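Local atomic coordinates of geranyltranstransferase (Agrobacterium tumefaciens, PDB entry 2H8O), a protein that probably catalyses the condensation of geranyl diphosphate with isopentenyl diphosphate to give farnesyl diphosphate, releasing pyrophosphate. Residues A34-F39 and A326-A331. Sequence-based numbering, arbitrary orientation.
Sequences AQMTNF and AARFIA
The ring of F39 fills the hollow between A326 and F329, two residues one helical turn apart. Its CD1 and CE1 atoms rest on the A326 methyl, with CE1 of F39 3.5 Å from CB of A326, while CD2 and CE2 lie nearest F329. There the evidence for packing is a CH-pi contact: CB of F329 stands 3.9 Å from the F39 ring centroid and 29° off the ring normal, hence over the face. CG of F39 lies anti to the backbone N (chi1 167°), and its CB points toward the partner helix. The two phenyl planes meet obliquely; the fit of their nearest carbons is modelled implausibly tight and is doubtful in detail.

One turn earlier, M36 supplies the second bump. Its CB does not point straight at helix 326-331, but bends at chi2 and chi3 fold the thioether into the groove between R328 and F329. SD lies 3.9 Å from CA of F329 and over one face of the R328 guanidinium, displaced toward the rim. CG of M36 comes within 3.4 Å of NH2 of R328, and CE of M36 lies 3.7 Å from NE of R328.

In the largely helical isoprenoid synthase fold of this polyprenyl synthetase family, the contact joins the first modelled helix, 34-57, to the last, 321-331. The short segments cross at 96°, their axes 9.4 Å apart, with no direct hydrogen bond between them. F91 of helix 88-99 packs edge-to-face with F39 and also touches A326, whereas A327 and A331 face helix 295-312.

A water also bridges the segments, accepting from NE2 of Q35 at 3.2 Å and from NE of R328 at 3.3 Å. It sits at the edge of the guanidinium, in its plane.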
loop_
_atom_site.group_PDB
_atom_site.type_symbol
_atom_site.label_atom_id
_atom_site.label_comp_id
_atom_site.label_asym_id
_atom_site.label_seq_id
_atom_site.Cartn_x
_atom_site.Cartn_y
_atom_site.Cartn_z
ATOM N N ALA A 34 -36.771 0.596 16.756
ATOM C CA ALA A 34 -36.732 -0.663 16.007
ATOM C C ALA A 34 -35.818 -0.527 14.777
ATOM O O ALA A 34 -35.130 -1.478 14.396
ATOM C CB ALA A 34 -38.134 -1.087 15.588
ATOM N N GLN A 35 -35.802 0.658 14.167
ATOM C CA GLN A 35 -34.912 0.921 13.036
ATOM C C GLN A 35 -33.458 0.984 13.493
ATOM O O GLN A 35 -32.568 0.490 12.794
ATOM C CB GLN A 35 -35.305 2.216 12.318
ATOM C CG GLN A 35 -34.357 2.666 11.187
ATOM C CD GLN A 35 -34.541 1.906 9.865
ATOM O OE1 GLN A 35 -34.748 0.683 9.846
ATOM N NE2 GLN A 35 -34.451 2.643 8.744
ATOM N N MET A 36 -33.211 1.600 14.649
ATOM C CA MET A 36 -31.848 1.651 15.194
ATOM C C MET A 36 -31.359 0.251 15.561
ATOM O O MET A 36 -30.178 -0.054 15.383
ATOM C CB MET A 36 -31.754 2.601 16.394
ATOM C CG MET A 36 -31.974 4.081 16.036
ATOM S SD MET A 36 -30.695 4.841 14.980
ATOM C CE MET A 36 -31.255 4.379 13.338
ATOM N N THR A 37 -32.267 -0.598 16.036
ATOM C CA THR A 37 -31.954 -2.016 16.250
ATOM C C THR A 37 -31.599 -2.688 14.917
ATOM O O THR A 37 -30.657 -3.472 14.841
ATOM C CB THR A 37 -33.126 -2.774 16.906
ATOM O OG1 THR A 37 -33.449 -2.171 18.168
ATOM C CG2 THR A 37 -32.769 -4.231 17.131
ATOM N N ASN A 38 -32.357 -2.374 13.869
ATOM C CA ASN A 38 -32.066 -2.907 12.540
ATOM C C ASN A 38 -30.613 -2.638 12.140
ATOM O O ASN A 38 -29.891 -3.561 11.744
ATOM C CB ASN A 38 -33.028 -2.326 11.504
ATOM C CG ASN A 38 -32.996 -3.071 10.181
ATOM O OD1 ASN A 38 -32.874 -4.292 10.139
ATOM N ND2 ASN A 38 -33.142 -2.328 9.093
ATOM N N PHE A 39 -30.180 -1.387 12.272
ATOM C CA PHE A 39 -28.797 -1.038 11.978
ATOM C C PHE A 39 -27.808 -1.751 12.902
ATOM O O PHE A 39 -26.844 -2.329 12.418
ATOM C CB PHE A 39 -28.559 0.474 12.053
ATOM C CG PHE A 39 -27.108 0.836 12.066
ATOM C CD1 PHE A 39 -26.383 0.882 10.892
ATOM C CD2 PHE A 39 -26.454 1.066 13.255
ATOM C CE1 PHE A 39 -25.046 1.197 10.898
ATOM C CE2 PHE A 39 -25.103 1.367 13.268
ATOM C CZ PHE A 39 -24.399 1.433 12.095
ATOM N N ALA A 326 -28.128 3.733 9.056
ATOM C CA ALA A 326 -26.727 3.982 9.368
ATOM C C ALA A 326 -26.475 5.480 9.486
ATOM O O ALA A 326 -25.809 5.923 10.410
ATOM C CB ALA A 326 -25.821 3.368 8.317
ATOM N N ALA A 327 -27.023 6.254 8.558
ATOM C CA ALA A 327 -26.855 7.703 8.610
ATOM C C ALA A 327 -27.405 8.250 9.929
ATOM O O ALA A 327 -26.761 9.054 10.598
ATOM C CB ALA A 327 -27.535 8.384 7.399
ATOM N N ARG A 328 -28.587 7.784 10.318
ATOM C CA ARG A 328 -29.198 8.234 11.560
ATOM C C ARG A 328 -28.417 7.769 12.793
ATOM O O ARG A 328 -28.253 8.533 13.733
ATOM C CB ARG A 328 -30.655 7.777 11.639
ATOM C CG ARG A 328 -31.553 8.760 12.363
ATOM C CD ARG A 328 -33.029 8.492 12.086
ATOM N NE ARG A 328 -33.509 7.258 12.701
ATOM C CZ ARG A 328 -33.912 7.141 13.971
ATOM N NH1 ARG A 328 -33.859 8.171 14.814
ATOM N NH2 ARG A 328 -34.355 5.975 14.412
ATOM N N PHE A 329 -27.916 6.536 12.784
ATOM C CA PHE A 329 -27.126 6.028 13.921
ATOM C C PHE A 329 -25.866 6.856 14.131
ATOM O O PHE A 329 -25.571 7.282 15.254
ATOM C CB PHE A 329 -26.720 4.565 13.721
ATOM C CG PHE A 329 -25.701 4.066 14.732
ATOM C CD1 PHE A 329 -26.097 3.674 16.006
ATOM C CD2 PHE A 329 -24.348 3.993 14.397
ATOM C CE1 PHE A 329 -25.162 3.211 16.938
ATOM C CE2 PHE A 329 -23.396 3.528 15.319
ATOM C CZ PHE A 329 -23.806 3.130 16.592
ATOM N N ILE A 330 -25.124 7.038 13.043
ATOM C CA ILE A 330 -23.884 7.803 13.048
ATOM C C ILE A 330 -24.146 9.200 13.585
ATOM O O ILE A 330 -23.468 9.655 14.512
ATOM C CB ILE A 330 -23.296 7.913 11.627
ATOM C CG1 ILE A 330 -22.759 6.562 11.162
ATOM C CG2 ILE A 330 -22.174 8.955 11.569
ATOM C CD1 ILE A 330 -22.469 6.501 9.680
ATOM N N ALA A 331 -25.163 9.852 13.030
ATOM C CA ALA A 331 -25.400 11.268 13.281
ATOM C C ALA A 331 -25.891 11.555 14.689
ATOM O O ALA A 331 -25.778 12.692 15.147
ATOM C CB ALA A 331 -26.391 11.821 12.271
HETATM O O HOH W 1 -33.739 5.519 9.950
#